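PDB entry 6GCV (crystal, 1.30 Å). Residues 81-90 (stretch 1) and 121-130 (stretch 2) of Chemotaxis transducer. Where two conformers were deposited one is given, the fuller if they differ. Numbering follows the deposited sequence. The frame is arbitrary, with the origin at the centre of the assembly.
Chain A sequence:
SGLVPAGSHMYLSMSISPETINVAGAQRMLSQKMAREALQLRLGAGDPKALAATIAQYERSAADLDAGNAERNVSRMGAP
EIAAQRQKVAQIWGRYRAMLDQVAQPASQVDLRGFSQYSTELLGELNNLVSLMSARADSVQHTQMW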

ATOM      1  N   GLU A  81      11.836 -20.914   2.513  1.00 28.50           N
ATOM      2  CA  GLU A  81      10.899 -20.383   1.523  0.68 30.13           C
ATOM      3  C   GLU A  81      10.665 -18.891   1.708  1.00 27.90           C
ATOM      4  O   GLU A  81      10.421 -18.174   0.717  1.00 27.86           O
ATOM      5  N   ILE A  82      10.738 -18.410   2.958  1.00 25.53           N
ATOM      6  CA  ILE A  82      10.522 -16.992   3.235  1.00 25.07           C
ATOM      7  C   ILE A  82      11.775 -16.227   2.818  1.00 23.58           C
ATOM      8  O   ILE A  82      11.679 -15.233   2.123  1.00 22.56           O
ATOM      9  N   ALA A  83      12.945 -16.716   3.190  1.00 24.53           N
ATOM     10  CA  ALA A  83      14.208 -16.112   2.750  1.00 24.14           C
ATOM     11  C   ALA A  83      14.296 -16.075   1.232  1.00 24.52           C
ATOM     12  O   ALA A  83      14.703 -15.072   0.678  1.00 24.94           O
ATOM     13  N   ALA A  84      13.889 -17.141   0.554  1.00 24.44           N
ATOM     14  CA  ALA A  84      13.918 -17.188  -0.915  1.00 23.27           C
ATOM     15  C   ALA A  84      12.983 -16.142  -1.513  1.00 23.71           C
ATOM     16  O   ALA A  84      13.341 -15.491  -2.493  1.00 23.34           O
ATOM     17  N   GLN A  85      11.796 -15.972  -0.932  1.00 21.84           N
ATOM     18  CA  GLN A  85      10.875 -14.947  -1.413  1.00 22.13           C
ATOM     19  C   GLN A  85      11.416 -13.535  -1.166  1.00 20.77           C
ATOM     20  O   GLN A  85      11.238 -12.661  -2.028  1.00 21.76           O
ATOM     21  N   ARG A  86      12.086 -13.301  -0.038  1.00 22.13           N
ATOM     22  CA  ARG A  86      12.727 -11.988   0.181  1.00 21.65           C
ATOM     23  C   ARG A  86      13.769 -11.743  -0.898  1.00 21.59           C
ATOM     24  O   ARG A  86      13.890 -10.619  -1.380  1.00 21.47           O
ATOM     25  N   GLN A  87      14.524 -12.771  -1.290  1.00 21.65           N
ATOM     26  CA  GLN A  87      15.523 -12.572  -2.340  0.56 22.81           C
ATOM     27  C   GLN A  87      14.897 -12.328  -3.703  1.00 22.47           C
ATOM     28  O   GLN A  87      15.376 -11.515  -4.456  1.00 23.78           O
ATOM     29  N   LYS A  88      13.803 -13.012  -4.008  1.00 22.96           N
ATOM     30  CA  LYS A  88      13.081 -12.789  -5.264  1.00 21.99           C
ATOM     31  C   LYS A  88      12.563 -11.359  -5.316  1.00 21.08           C
ATOM     32  O   LYS A  88      12.728 -10.680  -6.306  1.00 22.32           O
ATOM     33  N   VAL A  89      11.979 -10.915  -4.212  1.00 19.28           N
ATOM     34  CA  VAL A  89      11.503  -9.530  -4.088  1.00 19.13           C
ATOM     35  C   VAL A  89      12.658  -8.546  -4.289  1.00 19.40           C
ATOM     36  O   VAL A  89      12.528  -7.545  -5.002  1.00 19.97           O
ATOM     37  N   ALA A  90      13.791  -8.831  -3.668  1.00 20.51           N
ATOM     38  CA  ALA A  90      14.939  -7.926  -3.754  1.00 20.61           C
ATOM     39  C   ALA A  90      15.430  -7.733  -5.178  1.00 21.69           C
ATOM     40  O   ALA A  90      15.807  -6.609  -5.575  1.00 21.80           O
ATOM     41  N   GLU A 121       3.804  -6.199 -10.628  1.00 17.39           N
ATOM     42  CA  GLU A 121       4.566  -7.395 -10.368  1.00 18.65           C
ATOM     43  C   GLU A 121       5.186  -7.370  -8.990  1.00 17.73           C
ATOM     44  O   GLU A 121       5.106  -8.348  -8.231  1.00 17.82           O
ATOM     45  N   LEU A 122       5.835  -6.257  -8.657  1.00 16.38           N
ATOM     46  CA  LEU A 122       6.443  -6.137  -7.331  1.00 16.51           C
ATOM     47  C   LEU A 122       5.395  -6.269  -6.236  1.00 16.51           C
ATOM     48  O   LEU A 122       5.578  -6.972  -5.247  1.00 16.06           O
ATOM     49  N   LEU A 123       4.278  -5.561  -6.417  1.00 16.20           N
ATOM     50  CA  LEU A 123       3.176  -5.635  -5.455  1.00 15.89           C
ATOM     51  C   LEU A 123       2.747  -7.086  -5.223  1.00 16.41           C
ATOM     52  O   LEU A 123       2.584  -7.519  -4.066  1.00 16.95           O
ATOM     53  N   GLY A 124       2.616  -7.830  -6.315  1.00 16.89           N
ATOM     54  CA  GLY A 124       2.216  -9.240  -6.212  1.00 18.66           C
ATOM     55  C   GLY A 124       3.204 -10.063  -5.417  1.00 19.51           C
ATOM     56  O   GLY A 124       2.819 -10.919  -4.624  1.00 19.12           O
ATOM     57  N   GLU A 125       4.489  -9.836  -5.665  1.00 18.33           N
ATOM     58  CA  GLU A 125       5.524 -10.589  -4.942  1.00 18.70           C
ATOM     59  C   GLU A 125       5.629 -10.193  -3.488  1.00 17.52           C
ATOM     60  O   GLU A 125       5.918 -11.041  -2.642  1.00 18.95           O
ATOM     61  N   LEU A 126       5.350  -8.928  -3.185  1.00 16.57           N
ATOM     62  CA  LEU A 126       5.281  -8.513  -1.799  1.00 17.00           C
ATOM     63  C   LEU A 126       4.091  -9.132  -1.099  1.00 18.02           C
ATOM     64  O   LEU A 126       4.163  -9.514   0.056  1.00 18.14           O
ATOM     65  N   ASN A 127       2.961  -9.194  -1.793  1.00 17.31           N
ATOM     66  CA  ASN A 127       1.809  -9.867  -1.223  1.00 19.51           C
ATOM     67  C   ASN A 127       2.122 -11.344  -0.987  1.00 19.15           C
ATOM     68  O   ASN A 127       1.717 -11.918   0.032  1.00 20.52           O
ATOM     69  N   ASN A 128       2.827 -11.980  -1.931  1.00 19.78           N
ATOM     70  CA  ASN A 128       3.211 -13.372  -1.735  1.00 20.34           C
ATOM     71  C   ASN A 128       4.121 -13.538  -0.503  1.00 21.14           C
ATOM     72  O   ASN A 128       4.023 -14.511   0.233  1.00 22.41           O
ATOM     73  N   LEU A 129       5.021 -12.593  -0.284  1.00 19.84           N
ATOM     74  CA  LEU A 129       5.879 -12.609   0.907  1.00 20.21           C
ATOM     75  C   LEU A 129       5.050 -12.557   2.176  1.00 19.45           C
ATOM     76  O   LEU A 129       5.264 -13.366   3.097  1.00 20.68           O
ATOM     77  N   VAL A 130       4.099 -11.625   2.228  1.00 18.65           N
ATOM     78  CA  VAL A 130       3.201 -11.527   3.374  1.00 19.79           C
ATOM     79  C   VAL A 130       2.474 -12.852   3.604  1.00 19.22           C
ATOM     80  O   VAL A 130       2.380 -13.337   4.722  1.00 20.54           O
TER

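The most distinctive feature of this contact is a single buried amide, that of Gln85, which bonds twice to the same residue of the facing helix. Its NE2 donates to the carboxylate of Glu125, with NE2 2.8 Å from Glu125 OE1, and also to the main chain, with NE2 3.0 Å from Glu125 O. That carbonyl already accepts the helical bond from Leu129 N (Leu129 N to Glu125 O, 3.0 Å), so the glutamine amide adds a second donor to it. Gln85 reaches this position with chi1 t and chi2 p, its CA-to-CB bond pointing toward the other helix. Glu125 also points toward its partner and is folded, with chi1 and chi2 both m, a bent rather than extended side chain, whose OE1 is within reach of both the Gln85 amide and Asn128 ND2.

Further polar groups gather around this pair. Water 1 donates to both side chains, lying 2.9 Å from Gln85 OE1 and 3.2 Å from Glu125 OE1, and so links the amide oxygen, which can only accept, to the carboxylate. Within the second helix, Asn128 (chi1 m) adds a weak hydrogen bond from ND2 to Glu125 OE1 at 3.3 Å. The same carboxylate also pairs with Lys88, whose side chain is fully extended, all four chi angles t; the salt bridge is long, with Lys88 NZ 3.6 Å from Glu125 OE2, and the lysine itself is exposed.

The two helices run nearly antiparallel, at 164°, with axes 9.6 Å apart at closest approach. Gln85 lies across from Leu129 (CA to CA 6.0 Å) and Val89 from Glu125 (CA to CA 6.1 Å), one turn further along the first helix and one turn back along the second. Together the two stretches bury 415 Å².

Apolar packing flanks the polar cluster. Val89 (chi1 t) points toward the second helix: its CG1 lies 3.6 Å from Leu126 CD2 and 4.1 Å from Leu122 CD1, while CG2 lies 3.7 Å from Glu125 O. Leu122 (t, p) leaves its backbone sideways and Leu126 (m, t) leaves it pointing away, yet the ends of both side chains come nearer to the first helix and reach the valine. Leu129 (t, p), with the largest covered area of any residue here, also starts sideways. Its CD1 meets Ile82 CG2 at 4.0 Å and Arg86 CG at 3.8 Å, and its CA packs against Gln85 CG at 3.8 Å. Arg86 thus contributes the aliphatic part of its side chain, while its guanidinium is hydrogen-bonded elsewhere in the structure.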

ATOM      1  CB  GLU A  81       9.566 -21.158   1.501  0.68 32.88           C
ATOM      2  CG  GLU A  81       8.559 -20.886   2.611  0.68 34.17           C
ATOM      3  CD  GLU A  81       8.861 -21.547   3.953  0.68 37.22           C
ATOM      4  OE1 GLU A  81       9.880 -22.277   4.072  0.68 37.64           O
ATOM      5  OE2 GLU A  81       8.054 -21.326   4.907  0.68 40.03           O
ATOM      6  CB  ILE A  82      10.157 -16.731   4.706  1.00 25.27           C
ATOM      7  CG1 ILE A  82       8.807 -17.408   5.044  1.00 27.32           C
ATOM      8  CG2 ILE A  82      10.035 -15.232   4.953  1.00 25.59           C
ATOM      9  CD1 ILE A  82       8.417 -17.318   6.519  1.00 28.22           C
ATOM     10  CB  ALA A  83      15.399 -16.868   3.348  1.00 24.45           C
ATOM     11  CB  ALA A  84      13.569 -18.578  -1.433  1.00 26.05           C
ATOM     12  CB  GLN A  85       9.488 -15.127  -0.836  1.00 21.05           C
ATOM     13  CG  GLN A  85       8.423 -14.175  -1.405  1.00 21.48           C
ATOM     14  CD  GLN A  85       8.155 -14.364  -2.896  1.00 22.49           C
ATOM     15  OE1 GLN A  85       8.535 -15.372  -3.493  1.00 24.74           O
ATOM     16  NE2 GLN A  85       7.522 -13.365  -3.523  1.00 22.91           N
ATOM     17  CB  ARG A  86      13.381 -11.856   1.563  1.00 21.98           C
ATOM     18  CG  ARG A  86      12.392 -11.809   2.704  1.00 22.87           C
ATOM     19  CD  ARG A  86      13.041 -11.315   4.011  1.00 23.97           C
ATOM     20  NE  ARG A  86      14.105 -12.220   4.478  1.00 24.77           N
ATOM     21  CZ  ARG A  86      13.944 -13.199   5.348  1.00 24.35           C
ATOM     22  NH1 ARG A  86      12.768 -13.421   5.923  1.00 24.85           N
ATOM     23  NH2 ARG A  86      14.979 -13.988   5.665  1.00 25.62           N
ATOM     24  CB  GLN A  87      16.544 -13.716  -2.421  0.56 25.30           C
ATOM     25  CG  GLN A  87      17.622 -13.409  -3.482  0.56 28.56           C
ATOM     26  CD  GLN A  87      18.205 -11.979  -3.372  0.56 31.60           C
ATOM     27  OE1 GLN A  87      18.201 -11.158  -4.349  0.56 28.41           O
ATOM     28  NE2 GLN A  87      18.662 -11.642  -2.161  0.56 31.94           N
ATOM     29  CB  LYS A  88      11.927 -13.787  -5.389  1.00 22.92           C
ATOM     30  CG  LYS A  88      11.191 -13.724  -6.700  1.00 26.79           C
ATOM     31  CD  LYS A  88      10.073 -14.750  -6.775  1.00 29.11           C
ATOM     32  CE  LYS A  88       9.329 -14.624  -8.089  1.00 33.95           C
ATOM     33  NZ  LYS A  88       8.370 -15.724  -8.225  1.00 41.56           N
ATOM     34  CB  VAL A  89      10.803  -9.303  -2.736  1.00 18.73           C
ATOM     35  CG1 VAL A  89      10.622  -7.810  -2.481  1.00 18.14           C
ATOM     36  CG2 VAL A  89       9.455  -9.999  -2.727  1.00 20.10           C
ATOM     37  CB  ALA A  90      16.082  -8.391  -2.884  1.00 21.77           C
ATOM     38  CB  GLU A 121       5.637  -7.603 -11.456  1.00 21.60           C
ATOM     39  CG  GLU A 121       6.537  -8.803 -11.220  1.00 25.26           C
ATOM     40  CD  GLU A 121       7.592  -8.987 -12.284  1.00 30.10           C
ATOM     41  OE1 GLU A 121       7.443  -8.449 -13.406  1.00 39.42           O
ATOM     42  OE2 GLU A 121       8.554  -9.733 -12.013  1.00 35.60           O
ATOM     43  CB  LEU A 122       7.230  -4.839  -7.184  1.00 16.95           C
ATOM     44  CG  LEU A 122       7.808  -4.574  -5.796  1.00 17.27           C
ATOM     45  CD1 LEU A 122       8.781  -5.647  -5.410  1.00 17.33           C
ATOM     46  CD2 LEU A 122       8.495  -3.221  -5.730  1.00 18.08           C
ATOM     47  CB  LEU A 123       2.009  -4.770  -5.958  1.00 15.84           C
ATOM     48  CG  LEU A 123       0.739  -4.853  -5.141  1.00 16.37           C
ATOM     49  CD1 LEU A 123       0.947  -4.439  -3.708  1.00 18.50           C
ATOM     50  CD2 LEU A 123      -0.340  -4.024  -5.798  1.00 16.73           C
ATOM     51  CB  GLU A 125       6.866 -10.514  -5.640  1.00 19.63           C
ATOM     52  CG  GLU A 125       6.802 -11.090  -7.058  1.00 21.73           C
ATOM     53  CD  GLU A 125       6.443 -12.565  -7.127  1.00 25.20           C
ATOM     54  OE1 GLU A 125       6.590 -13.320  -6.148  1.00 27.34           O
ATOM     55  OE2 GLU A 125       6.019 -13.003  -8.219  1.00 35.34           O
ATOM     56  CB  LEU A 126       5.230  -6.985  -1.697  1.00 16.51           C
ATOM     57  CG  LEU A 126       6.512  -6.274  -2.087  1.00 16.79           C
ATOM     58  CD1 LEU A 126       6.272  -4.789  -2.323  1.00 16.26           C
ATOM     59  CD2 LEU A 126       7.608  -6.521  -1.062  1.00 18.14           C
ATOM     60  CB  ASN A 127       0.619  -9.713  -2.137  1.00 20.48           C
ATOM     61  CG  ASN A 127      -0.644 -10.087  -1.455  1.00 22.17           C
ATOM     62  OD1 ASN A 127      -0.936  -9.620  -0.349  1.00 23.35           O
ATOM     63  ND2 ASN A 127      -1.409 -10.913  -2.107  1.00 27.25           N
ATOM     64  CB  ASN A 128       3.898 -13.948  -2.969  1.00 22.82           C
ATOM     65  CG  ASN A 128       2.959 -14.084  -4.158  1.00 26.78           C
ATOM     66  OD1 ASN A 128       1.731 -14.094  -3.999  1.00 29.71           O
ATOM     67  ND2 ASN A 128       3.529 -14.189  -5.370  1.00 31.20           N
ATOM     68  CB  LEU A 129       6.916 -11.483   0.867  1.00 19.48           C
ATOM     69  CG  LEU A 129       7.814 -11.342   2.104  1.00 20.69           C
ATOM     70  CD1 LEU A 129       8.652 -12.576   2.319  1.00 22.39           C
ATOM     71  CD2 LEU A 129       8.684 -10.097   2.027  1.00 22.15           C
ATOM     72  CB  VAL A 130       2.163 -10.375   3.184  1.00 19.80           C
ATOM     73  CG1 VAL A 130       1.073 -10.412   4.252  1.00 21.97           C
ATOM     74  CG2 VAL A 130       2.882  -9.043   3.203  1.00 21.07           C
TER
HETATM   75  O   HOH W   1       6.174 -16.242  -4.897  1.00 45.00           O